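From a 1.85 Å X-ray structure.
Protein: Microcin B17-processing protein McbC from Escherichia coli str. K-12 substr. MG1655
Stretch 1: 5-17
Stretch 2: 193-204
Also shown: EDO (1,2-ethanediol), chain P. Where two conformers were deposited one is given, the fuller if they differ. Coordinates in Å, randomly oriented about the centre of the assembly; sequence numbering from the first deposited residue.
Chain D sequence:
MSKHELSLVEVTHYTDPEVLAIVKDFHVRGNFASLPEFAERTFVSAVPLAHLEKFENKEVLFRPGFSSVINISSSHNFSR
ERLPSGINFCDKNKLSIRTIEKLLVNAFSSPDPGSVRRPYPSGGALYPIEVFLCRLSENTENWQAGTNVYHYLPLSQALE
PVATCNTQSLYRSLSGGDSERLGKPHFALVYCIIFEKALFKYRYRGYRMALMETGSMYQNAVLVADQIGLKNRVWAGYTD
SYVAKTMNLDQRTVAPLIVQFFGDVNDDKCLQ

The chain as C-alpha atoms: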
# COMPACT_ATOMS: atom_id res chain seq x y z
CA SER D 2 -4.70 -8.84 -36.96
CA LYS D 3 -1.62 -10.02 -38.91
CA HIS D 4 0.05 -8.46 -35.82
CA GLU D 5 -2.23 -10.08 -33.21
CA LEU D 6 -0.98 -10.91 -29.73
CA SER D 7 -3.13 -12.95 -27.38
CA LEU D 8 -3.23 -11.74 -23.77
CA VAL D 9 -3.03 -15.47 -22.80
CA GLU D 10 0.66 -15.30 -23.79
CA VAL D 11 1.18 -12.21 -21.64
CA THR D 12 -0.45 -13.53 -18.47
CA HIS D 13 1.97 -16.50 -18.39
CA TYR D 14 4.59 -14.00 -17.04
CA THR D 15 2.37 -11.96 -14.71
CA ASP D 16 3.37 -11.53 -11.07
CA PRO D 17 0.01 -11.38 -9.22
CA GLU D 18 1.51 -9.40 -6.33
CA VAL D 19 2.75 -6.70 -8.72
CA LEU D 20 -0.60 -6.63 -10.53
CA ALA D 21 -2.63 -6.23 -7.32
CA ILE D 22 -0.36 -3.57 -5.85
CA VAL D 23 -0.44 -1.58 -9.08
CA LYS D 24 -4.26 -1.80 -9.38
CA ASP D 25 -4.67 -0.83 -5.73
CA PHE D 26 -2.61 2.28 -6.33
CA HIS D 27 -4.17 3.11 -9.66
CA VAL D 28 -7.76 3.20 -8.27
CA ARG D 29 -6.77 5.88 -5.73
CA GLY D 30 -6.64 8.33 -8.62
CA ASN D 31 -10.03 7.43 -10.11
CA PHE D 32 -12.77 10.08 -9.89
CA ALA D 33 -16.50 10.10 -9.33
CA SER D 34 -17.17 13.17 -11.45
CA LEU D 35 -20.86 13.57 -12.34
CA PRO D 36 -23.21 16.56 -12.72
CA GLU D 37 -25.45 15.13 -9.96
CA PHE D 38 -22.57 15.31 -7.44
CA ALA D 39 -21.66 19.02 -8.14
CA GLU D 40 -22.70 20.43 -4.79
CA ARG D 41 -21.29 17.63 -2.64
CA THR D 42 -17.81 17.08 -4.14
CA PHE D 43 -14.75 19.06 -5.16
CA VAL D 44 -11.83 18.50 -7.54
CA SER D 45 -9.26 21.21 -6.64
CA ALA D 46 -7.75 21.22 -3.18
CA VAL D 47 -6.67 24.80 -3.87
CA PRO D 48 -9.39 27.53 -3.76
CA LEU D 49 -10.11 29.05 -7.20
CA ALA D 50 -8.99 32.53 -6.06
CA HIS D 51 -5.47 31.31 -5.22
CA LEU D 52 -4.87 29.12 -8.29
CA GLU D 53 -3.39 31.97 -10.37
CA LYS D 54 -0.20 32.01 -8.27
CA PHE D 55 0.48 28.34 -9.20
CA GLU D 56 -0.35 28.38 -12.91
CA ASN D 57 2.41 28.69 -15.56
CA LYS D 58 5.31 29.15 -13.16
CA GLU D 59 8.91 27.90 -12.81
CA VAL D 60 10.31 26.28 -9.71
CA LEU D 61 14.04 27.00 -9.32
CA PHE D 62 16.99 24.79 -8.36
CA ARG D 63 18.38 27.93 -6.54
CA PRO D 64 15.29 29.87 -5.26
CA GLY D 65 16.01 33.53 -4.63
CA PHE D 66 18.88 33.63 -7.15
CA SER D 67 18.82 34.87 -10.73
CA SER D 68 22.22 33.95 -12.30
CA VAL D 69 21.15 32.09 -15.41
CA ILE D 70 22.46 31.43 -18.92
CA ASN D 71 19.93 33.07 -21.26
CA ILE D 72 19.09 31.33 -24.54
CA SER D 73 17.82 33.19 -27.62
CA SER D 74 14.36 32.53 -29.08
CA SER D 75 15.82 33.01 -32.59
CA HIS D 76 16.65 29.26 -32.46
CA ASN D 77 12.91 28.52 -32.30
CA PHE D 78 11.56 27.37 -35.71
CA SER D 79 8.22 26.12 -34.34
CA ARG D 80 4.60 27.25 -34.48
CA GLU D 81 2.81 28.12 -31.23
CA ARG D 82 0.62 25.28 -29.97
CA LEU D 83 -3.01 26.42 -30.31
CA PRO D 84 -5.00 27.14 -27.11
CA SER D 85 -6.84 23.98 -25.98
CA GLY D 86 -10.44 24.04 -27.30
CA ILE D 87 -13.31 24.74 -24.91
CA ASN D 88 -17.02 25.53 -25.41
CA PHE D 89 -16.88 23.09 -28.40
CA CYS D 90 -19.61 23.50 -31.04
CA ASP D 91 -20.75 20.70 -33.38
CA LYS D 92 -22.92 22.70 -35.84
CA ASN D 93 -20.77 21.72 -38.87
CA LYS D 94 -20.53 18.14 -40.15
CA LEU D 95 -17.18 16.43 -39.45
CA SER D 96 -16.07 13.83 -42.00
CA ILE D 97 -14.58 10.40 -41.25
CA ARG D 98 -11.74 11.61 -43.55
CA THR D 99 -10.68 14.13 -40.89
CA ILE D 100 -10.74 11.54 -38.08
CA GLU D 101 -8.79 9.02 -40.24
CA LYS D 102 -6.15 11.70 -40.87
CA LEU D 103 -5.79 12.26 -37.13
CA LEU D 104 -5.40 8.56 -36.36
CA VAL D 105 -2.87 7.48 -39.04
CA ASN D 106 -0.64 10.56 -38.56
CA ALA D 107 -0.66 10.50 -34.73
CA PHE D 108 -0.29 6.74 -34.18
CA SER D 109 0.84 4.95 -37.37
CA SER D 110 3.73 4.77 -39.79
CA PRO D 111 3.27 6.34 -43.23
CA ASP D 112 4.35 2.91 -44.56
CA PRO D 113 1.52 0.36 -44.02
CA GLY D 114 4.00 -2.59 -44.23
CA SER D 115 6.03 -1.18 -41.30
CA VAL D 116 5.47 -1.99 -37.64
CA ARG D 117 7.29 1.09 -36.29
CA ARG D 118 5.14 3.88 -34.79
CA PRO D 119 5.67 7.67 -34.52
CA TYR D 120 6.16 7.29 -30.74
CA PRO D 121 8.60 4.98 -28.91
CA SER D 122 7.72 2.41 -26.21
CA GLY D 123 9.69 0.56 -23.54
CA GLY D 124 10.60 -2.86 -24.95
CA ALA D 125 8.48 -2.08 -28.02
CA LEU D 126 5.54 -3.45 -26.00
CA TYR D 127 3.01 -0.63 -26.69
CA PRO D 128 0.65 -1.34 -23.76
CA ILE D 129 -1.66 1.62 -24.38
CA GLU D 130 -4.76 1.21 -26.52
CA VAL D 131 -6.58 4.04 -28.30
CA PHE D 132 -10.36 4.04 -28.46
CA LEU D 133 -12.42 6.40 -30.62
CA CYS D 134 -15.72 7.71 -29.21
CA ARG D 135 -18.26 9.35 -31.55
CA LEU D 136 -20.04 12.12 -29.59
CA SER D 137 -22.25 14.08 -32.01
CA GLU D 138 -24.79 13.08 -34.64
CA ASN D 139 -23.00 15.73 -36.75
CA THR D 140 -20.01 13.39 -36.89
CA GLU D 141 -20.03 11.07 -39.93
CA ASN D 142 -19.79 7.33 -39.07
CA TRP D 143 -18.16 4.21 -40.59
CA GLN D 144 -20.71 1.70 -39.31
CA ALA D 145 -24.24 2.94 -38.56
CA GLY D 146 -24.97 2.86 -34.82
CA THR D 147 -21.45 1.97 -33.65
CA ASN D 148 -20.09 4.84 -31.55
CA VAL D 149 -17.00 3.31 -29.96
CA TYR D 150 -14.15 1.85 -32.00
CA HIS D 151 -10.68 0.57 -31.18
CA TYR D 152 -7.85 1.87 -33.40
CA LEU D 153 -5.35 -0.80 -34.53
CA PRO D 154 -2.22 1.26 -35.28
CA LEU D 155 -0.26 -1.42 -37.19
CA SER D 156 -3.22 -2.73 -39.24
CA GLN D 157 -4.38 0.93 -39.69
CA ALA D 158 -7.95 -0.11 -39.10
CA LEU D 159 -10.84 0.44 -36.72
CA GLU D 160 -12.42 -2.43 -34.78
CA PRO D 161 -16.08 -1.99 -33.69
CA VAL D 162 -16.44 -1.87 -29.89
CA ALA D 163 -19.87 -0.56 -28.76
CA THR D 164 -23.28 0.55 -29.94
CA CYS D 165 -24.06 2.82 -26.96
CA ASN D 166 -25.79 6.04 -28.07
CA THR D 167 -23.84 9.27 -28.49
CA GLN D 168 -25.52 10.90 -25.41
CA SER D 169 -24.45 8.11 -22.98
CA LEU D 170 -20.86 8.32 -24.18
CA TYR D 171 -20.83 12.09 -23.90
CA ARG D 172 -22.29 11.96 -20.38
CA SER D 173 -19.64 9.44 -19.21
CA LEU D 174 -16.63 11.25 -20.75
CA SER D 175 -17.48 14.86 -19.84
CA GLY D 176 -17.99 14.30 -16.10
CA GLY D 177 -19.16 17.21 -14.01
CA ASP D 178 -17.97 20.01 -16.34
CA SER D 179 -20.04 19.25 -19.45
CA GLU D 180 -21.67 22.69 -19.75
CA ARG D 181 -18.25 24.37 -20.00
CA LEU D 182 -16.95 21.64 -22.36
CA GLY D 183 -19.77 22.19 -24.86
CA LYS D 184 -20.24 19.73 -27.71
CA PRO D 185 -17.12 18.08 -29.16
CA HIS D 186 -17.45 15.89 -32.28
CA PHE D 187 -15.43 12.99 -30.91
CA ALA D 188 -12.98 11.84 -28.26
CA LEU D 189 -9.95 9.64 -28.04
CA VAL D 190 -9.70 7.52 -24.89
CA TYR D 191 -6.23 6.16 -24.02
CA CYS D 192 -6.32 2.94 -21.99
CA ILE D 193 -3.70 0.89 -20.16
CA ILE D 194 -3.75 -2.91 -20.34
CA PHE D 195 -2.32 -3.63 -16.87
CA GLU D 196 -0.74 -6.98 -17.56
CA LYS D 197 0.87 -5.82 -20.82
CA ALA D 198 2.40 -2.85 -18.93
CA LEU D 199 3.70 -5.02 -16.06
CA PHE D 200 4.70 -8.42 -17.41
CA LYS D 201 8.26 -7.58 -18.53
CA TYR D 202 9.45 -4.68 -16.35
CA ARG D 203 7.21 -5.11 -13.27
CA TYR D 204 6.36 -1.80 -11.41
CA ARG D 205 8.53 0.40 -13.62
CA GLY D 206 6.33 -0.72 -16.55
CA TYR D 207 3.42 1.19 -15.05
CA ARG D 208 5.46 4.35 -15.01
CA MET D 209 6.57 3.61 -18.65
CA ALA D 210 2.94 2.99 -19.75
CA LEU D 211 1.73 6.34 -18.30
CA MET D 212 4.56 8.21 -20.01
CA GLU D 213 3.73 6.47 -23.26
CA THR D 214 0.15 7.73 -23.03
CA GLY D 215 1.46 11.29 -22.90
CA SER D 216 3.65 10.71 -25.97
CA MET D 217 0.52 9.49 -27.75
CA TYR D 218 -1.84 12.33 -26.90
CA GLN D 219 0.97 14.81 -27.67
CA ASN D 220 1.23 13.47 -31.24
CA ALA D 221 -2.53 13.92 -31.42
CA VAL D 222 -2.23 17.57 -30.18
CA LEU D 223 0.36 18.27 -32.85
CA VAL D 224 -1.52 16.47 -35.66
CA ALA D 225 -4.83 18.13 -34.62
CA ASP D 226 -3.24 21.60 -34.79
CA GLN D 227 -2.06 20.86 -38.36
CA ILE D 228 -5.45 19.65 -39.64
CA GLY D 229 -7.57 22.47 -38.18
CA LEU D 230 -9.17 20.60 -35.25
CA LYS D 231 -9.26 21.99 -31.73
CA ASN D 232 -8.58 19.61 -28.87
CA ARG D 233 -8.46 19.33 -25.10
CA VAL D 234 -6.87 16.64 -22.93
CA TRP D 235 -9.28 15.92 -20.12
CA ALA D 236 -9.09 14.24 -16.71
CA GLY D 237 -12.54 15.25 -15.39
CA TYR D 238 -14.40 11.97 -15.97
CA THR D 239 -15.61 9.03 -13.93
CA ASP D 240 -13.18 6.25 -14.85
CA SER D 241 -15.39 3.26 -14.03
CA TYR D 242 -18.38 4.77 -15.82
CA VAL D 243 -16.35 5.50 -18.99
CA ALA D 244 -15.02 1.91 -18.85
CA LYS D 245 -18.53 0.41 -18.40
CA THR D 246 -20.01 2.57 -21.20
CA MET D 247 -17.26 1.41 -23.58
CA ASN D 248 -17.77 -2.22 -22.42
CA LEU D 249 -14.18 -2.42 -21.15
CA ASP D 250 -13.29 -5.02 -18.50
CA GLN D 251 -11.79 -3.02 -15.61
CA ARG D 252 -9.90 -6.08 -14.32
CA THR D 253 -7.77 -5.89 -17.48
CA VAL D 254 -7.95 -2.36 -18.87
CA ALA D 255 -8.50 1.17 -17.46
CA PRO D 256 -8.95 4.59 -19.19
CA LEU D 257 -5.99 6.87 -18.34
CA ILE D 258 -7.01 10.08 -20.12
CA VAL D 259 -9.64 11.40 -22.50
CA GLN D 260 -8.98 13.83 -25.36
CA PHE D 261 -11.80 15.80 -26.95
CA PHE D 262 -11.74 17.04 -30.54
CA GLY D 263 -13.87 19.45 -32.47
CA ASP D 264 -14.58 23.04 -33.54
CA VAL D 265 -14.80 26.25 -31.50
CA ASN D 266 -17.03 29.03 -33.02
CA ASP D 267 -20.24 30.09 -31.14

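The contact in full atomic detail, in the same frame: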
# COMPACT_ATOMS: atom_id res chain seq x y z
N GLU D 5 -1.46 -9.80 -34.42
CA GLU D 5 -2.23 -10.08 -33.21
C GLU D 5 -1.37 -10.72 -32.14
O GLU D 5 -0.52 -11.54 -32.43
CB GLU D 5 -3.43 -10.99 -33.52
CG GLU D 5 -4.47 -11.05 -32.39
CD GLU D 5 -5.60 -12.03 -32.65
OE1 GLU D 5 -5.72 -12.54 -33.78
OE2 GLU D 5 -6.37 -12.30 -31.70
N LEU D 6 -1.56 -10.29 -30.90
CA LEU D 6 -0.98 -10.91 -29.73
C LEU D 6 -2.14 -11.27 -28.82
O LEU D 6 -2.99 -10.42 -28.51
CB LEU D 6 -0.07 -9.91 -29.01
CG LEU D 6 0.37 -10.29 -27.58
CD1 LEU D 6 1.16 -11.59 -27.62
CD2 LEU D 6 1.16 -9.15 -26.97
N SER D 7 -2.15 -12.51 -28.35
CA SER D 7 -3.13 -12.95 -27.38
C SER D 7 -2.66 -12.58 -25.97
O SER D 7 -1.53 -12.87 -25.61
CB SER D 7 -3.33 -14.46 -27.45
OG SER D 7 -4.24 -14.85 -26.43
N LEU D 8 -3.55 -12.00 -25.17
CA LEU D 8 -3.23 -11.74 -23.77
C LEU D 8 -2.94 -13.02 -22.91
O LEU D 8 -2.33 -12.91 -21.84
CB LEU D 8 -4.32 -10.86 -23.14
CG LEU D 8 -4.38 -9.44 -23.69
CD1 LEU D 8 -5.58 -8.67 -23.16
CD2 LEU D 8 -3.07 -8.70 -23.39
N VAL D 9 -3.39 -14.18 -23.38
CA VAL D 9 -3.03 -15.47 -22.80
C VAL D 9 -1.51 -15.63 -22.69
O VAL D 9 -1.01 -16.12 -21.67
CB VAL D 9 -3.60 -16.62 -23.64
CG1 VAL D 9 -3.16 -17.97 -23.07
CG2 VAL D 9 -5.12 -16.51 -23.71
N GLU D 10 -0.80 -15.19 -23.72
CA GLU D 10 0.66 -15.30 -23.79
C GLU D 10 1.31 -14.37 -22.76
O GLU D 10 2.32 -14.73 -22.16
CB GLU D 10 1.19 -14.97 -25.20
CG GLU D 10 0.70 -15.90 -26.31
CD GLU D 10 1.43 -17.23 -26.38
OE1 GLU D 10 2.33 -17.50 -25.55
OE2 GLU D 10 1.13 -18.03 -27.33
N VAL D 11 0.72 -13.19 -22.59
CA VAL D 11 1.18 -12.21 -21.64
C VAL D 11 1.01 -12.69 -20.20
O VAL D 11 1.96 -12.62 -19.41
CB VAL D 11 0.48 -10.84 -21.85
CG1 VAL D 11 0.78 -9.87 -20.72
CG2 VAL D 11 0.92 -10.29 -23.19
N THR D 12 -0.17 -13.22 -19.87
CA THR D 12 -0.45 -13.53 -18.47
C THR D 12 0.45 -14.65 -17.89
O THR D 12 0.66 -14.73 -16.70
CB THR D 12 -1.94 -13.83 -18.23
OG1 THR D 12 -2.26 -13.65 -16.85
CG2 THR D 12 -2.30 -15.24 -18.66
N HIS D 13 0.97 -15.51 -18.77
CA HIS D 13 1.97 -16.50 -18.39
C HIS D 13 3.13 -15.91 -17.56
O HIS D 13 3.68 -16.61 -16.72
CB HIS D 13 2.48 -17.20 -19.65
CG HIS D 13 3.27 -18.43 -19.39
ND1 HIS D 13 2.75 -19.53 -18.73
CD2 HIS D 13 4.55 -18.76 -19.72
CE1 HIS D 13 3.68 -20.47 -18.64
NE2 HIS D 13 4.78 -20.03 -19.24
N TYR D 14 3.49 -14.65 -17.77
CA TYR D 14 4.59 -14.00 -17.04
C TYR D 14 4.16 -13.06 -15.93
O TYR D 14 5.02 -12.46 -15.30
CB TYR D 14 5.48 -13.23 -18.02
CG TYR D 14 6.13 -14.13 -19.04
CD1 TYR D 14 7.28 -14.83 -18.75
CD2 TYR D 14 5.56 -14.31 -20.30
CE1 TYR D 14 7.86 -15.68 -19.66
CE2 TYR D 14 6.13 -15.17 -21.23
CZ TYR D 14 7.29 -15.84 -20.90
OH TYR D 14 7.87 -16.67 -21.80
N THR D 15 2.86 -12.94 -15.67
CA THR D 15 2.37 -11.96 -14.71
C THR D 15 2.71 -12.35 -13.27
O THR D 15 2.56 -13.51 -12.87
CB THR D 15 0.84 -11.76 -14.89
OG1 THR D 15 0.64 -11.08 -16.13
CG2 THR D 15 0.22 -10.98 -13.75
N ASP D 16 3.19 -11.37 -12.51
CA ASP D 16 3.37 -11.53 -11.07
C ASP D 16 2.11 -10.96 -10.41
O ASP D 16 1.83 -9.76 -10.53
CB ASP D 16 4.63 -10.78 -10.60
CG ASP D 16 4.88 -10.93 -9.10
OD1 ASP D 16 3.92 -11.11 -8.33
OD2 ASP D 16 6.06 -10.90 -8.68
N PRO D 17 1.32 -11.82 -9.73
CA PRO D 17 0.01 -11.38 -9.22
C PRO D 17 0.13 -10.37 -8.07
O PRO D 17 -0.80 -9.64 -7.83
CB PRO D 17 -0.64 -12.69 -8.71
CG PRO D 17 0.51 -13.57 -8.42
CD PRO D 17 1.58 -13.24 -9.41
N ILE D 193 -4.78 1.78 -20.54
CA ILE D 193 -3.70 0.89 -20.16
C ILE D 193 -4.22 -0.54 -20.00
O ILE D 193 -5.21 -0.77 -19.31
CB ILE D 193 -3.02 1.34 -18.85
CG1 ILE D 193 -1.78 0.46 -18.58
CG2 ILE D 193 -3.95 1.33 -17.65
CD1 ILE D 193 -0.99 0.95 -17.39
N ILE D 194 -3.53 -1.49 -20.63
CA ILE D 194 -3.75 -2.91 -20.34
C ILE D 194 -2.76 -3.28 -19.24
O ILE D 194 -1.56 -3.37 -19.51
CB ILE D 194 -3.54 -3.78 -21.59
CG1 ILE D 194 -4.51 -3.34 -22.68
CG2 ILE D 194 -3.73 -5.27 -21.23
CD1 ILE D 194 -4.34 -4.11 -23.95
N PHE D 195 -3.23 -3.52 -18.03
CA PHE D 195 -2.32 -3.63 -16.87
C PHE D 195 -1.26 -4.69 -17.06
O PHE D 195 -0.07 -4.43 -16.87
CB PHE D 195 -3.06 -3.91 -15.57
CG PHE D 195 -3.91 -2.75 -15.11
CD1 PHE D 195 -3.33 -1.61 -14.59
CD2 PHE D 195 -5.29 -2.81 -15.22
CE1 PHE D 195 -4.11 -0.55 -14.15
CE2 PHE D 195 -6.09 -1.74 -14.78
CZ PHE D 195 -5.48 -0.61 -14.24
N GLU D 196 -1.68 -5.87 -17.47
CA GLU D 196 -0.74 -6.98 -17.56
C GLU D 196 0.28 -6.80 -18.67
O GLU D 196 1.41 -7.23 -18.50
CB GLU D 196 -1.48 -8.32 -17.65
CG GLU D 196 -2.11 -8.67 -16.30
CD GLU D 196 -2.64 -10.09 -16.20
OE1 GLU D 196 -1.89 -11.05 -16.52
OE2 GLU D 196 -3.78 -10.25 -15.73
N LYS D 197 -0.08 -6.14 -19.77
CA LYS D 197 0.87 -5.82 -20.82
C LYS D 197 1.88 -4.78 -20.35
O LYS D 197 3.04 -4.84 -20.75
CB LYS D 197 0.17 -5.34 -22.08
CG LYS D 197 1.11 -5.28 -23.27
CD LYS D 197 0.46 -5.89 -24.48
CE LYS D 197 1.29 -5.66 -25.72
NZ LYS D 197 0.71 -4.62 -26.63
N ALA D 198 1.46 -3.83 -19.51
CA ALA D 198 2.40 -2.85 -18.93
C ALA D 198 3.36 -3.44 -17.89
O ALA D 198 4.45 -2.91 -17.69
CB ALA D 198 1.65 -1.67 -18.33
N LEU D 199 2.96 -4.51 -17.21
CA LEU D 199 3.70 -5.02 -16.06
C LEU D 199 4.53 -6.28 -16.32
O LEU D 199 5.50 -6.53 -15.59
CB LEU D 199 2.72 -5.27 -14.90
CG LEU D 199 2.00 -4.00 -14.41
CD1 LEU D 199 0.90 -4.37 -13.43
CD2 LEU D 199 2.95 -3.04 -13.74
N PHE D 200 4.16 -7.07 -17.33
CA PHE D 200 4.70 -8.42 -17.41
C PHE D 200 6.21 -8.51 -17.60
O PHE D 200 6.80 -9.44 -17.07
CB PHE D 200 3.95 -9.30 -18.43
CG PHE D 200 4.35 -9.09 -19.85
CD1 PHE D 200 4.14 -7.88 -20.48
CD2 PHE D 200 4.88 -10.13 -20.57
CE1 PHE D 200 4.46 -7.72 -21.79
CE2 PHE D 200 5.22 -9.97 -21.90
CZ PHE D 200 5.03 -8.75 -22.50
N LYS D 201 6.81 -7.57 -18.31
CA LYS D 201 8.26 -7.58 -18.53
C LYS D 201 9.08 -6.85 -17.46
O LYS D 201 10.10 -7.38 -16.94
CB LYS D 201 8.59 -6.97 -19.91
CG LYS D 201 10.09 -7.01 -20.24
CD LYS D 201 10.44 -6.53 -21.63
CE LYS D 201 11.95 -6.60 -21.88
NZ LYS D 201 12.31 -5.87 -23.11
N TYR D 202 8.69 -5.60 -17.20
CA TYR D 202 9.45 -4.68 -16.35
C TYR D 202 8.94 -4.53 -14.92
O TYR D 202 9.55 -3.77 -14.13
CB TYR D 202 9.47 -3.30 -16.99
CG TYR D 202 10.14 -3.29 -18.33
CD1 TYR D 202 11.50 -3.59 -18.44
CD2 TYR D 202 9.43 -3.01 -19.48
CE1 TYR D 202 12.13 -3.60 -19.68
CE2 TYR D 202 10.07 -3.02 -20.73
CZ TYR D 202 11.41 -3.30 -20.81
OH TYR D 202 12.05 -3.33 -22.04
N ARG D 203 7.83 -5.21 -14.59
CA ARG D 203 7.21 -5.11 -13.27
C ARG D 203 6.74 -3.65 -13.01
O ARG D 203 6.22 -3.01 -13.93
CB ARG D 203 8.13 -5.69 -12.19
CG ARG D 203 8.55 -7.14 -12.42
CD ARG D 203 9.69 -7.54 -11.49
NE ARG D 203 9.33 -7.40 -10.09
CZ ARG D 203 8.56 -8.23 -9.39
NH1 ARG D 203 8.07 -9.34 -9.94
NH2 ARG D 203 8.25 -7.94 -8.12
N TYR D 204 6.90 -3.12 -11.80
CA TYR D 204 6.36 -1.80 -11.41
C TYR D 204 6.77 -0.64 -12.31
O TYR D 204 5.97 0.22 -12.62
CB TYR D 204 6.76 -1.44 -9.99
CG TYR D 204 6.23 -2.38 -8.95
CD1 TYR D 204 4.92 -2.28 -8.53
CD2 TYR D 204 7.04 -3.37 -8.39
CE1 TYR D 204 4.41 -3.15 -7.58
CE2 TYR D 204 6.53 -4.25 -7.44
CZ TYR D 204 5.20 -4.12 -7.05
OH TYR D 204 4.63 -4.95 -6.11
C1 EDO P . 14.87 -2.66 -24.55
O1 EDO P . 13.85 -3.59 -24.91
C2 EDO P . 14.27 -1.67 -23.58
O2 EDO P . 13.25 -0.90 -24.22
O HOH W 1 6.30 -10.27 -14.47
O HOH W 2 1.73 -8.54 -15.72
O HOH W 3 6.51 -9.80 -6.29

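Segments distant in sequence often pack by a simple rule: apolar side chains supply the contact area, and a few buried polar groups fix the register. McbC, the microcin B17-processing protein, offers a compact example, in which residues 5-17 meet residues 193-204 and bury 540 Å² between them, both sides summed.

In the first stretch a weakly bonded helix, about 8-12, runs on into a type I turn from Thr12 to Thr15; Ser7 caps the helix start, its OG accepting from Val9 N at 3.2 Å. In the second, a strand ends at Ile194 and a helix begins directly after it. The two helix axes come no closer than 9.6 Å and cross at 51°, so contact falls to side chains and to the turn, where the chains draw nearer: Thr15 CA lies 5.0 Å from Phe200 CA, against 6.4 Å between Val11 CA and Lys197 CA.

The apolar contacts centre on Val11 and Phe200. Val11 CG1 sits over one face of the Phe200 ring, 4.0 Å from its centroid and 23° off the normal, a CH-pi arrangement in which a weakly polarised methyl meets the pi cloud. The same methyl lies 3.5 Å from Glu196 O, against the helix backbone. Tyr14 CB approaches the ring at its edge, 4.1 Å from Phe200 CD2. Farther along, Leu8 CD2 meets Ile194 CG2 at 4.1 Å, while Leu6 CD2 rests 3.7 Å from Lys197 CE, using the aliphatic part of a lysine whose amine is bonded elsewhere in the structure.

Hydrogen bonding converges on one carboxylate oxygen. Thr12 OG1 and Thr15 OG1 both donate to Glu196 OE1, each at 2.6 Å. The two threonines begin and end the turn, so a single buried acceptor ties both its ends to the second helix.

Charge pairing secures the far end of the contact. Arg203 NH1 donates to Asp16 OD2 at 2.8 Å with a nearly straight angle of 165°, and the carboxylate oxygen lies near the guanidinium plane, where the N-H groups point. Asp16 also serves as an N-cap for the helix that follows.

Waters complete the polar network. One donates to Tyr14 O (2.7 Å) and Phe200 O (2.8 Å), linking carbonyls that cannot bond each other. A second donates to Thr15 OG1 (2.8 Å) and Glu196 O (3.1 Å). A third reinforces the salt bridge, donating to Asp16 OD2 (2.7 Å) and accepting from Arg203 NH2 (3.1 Å).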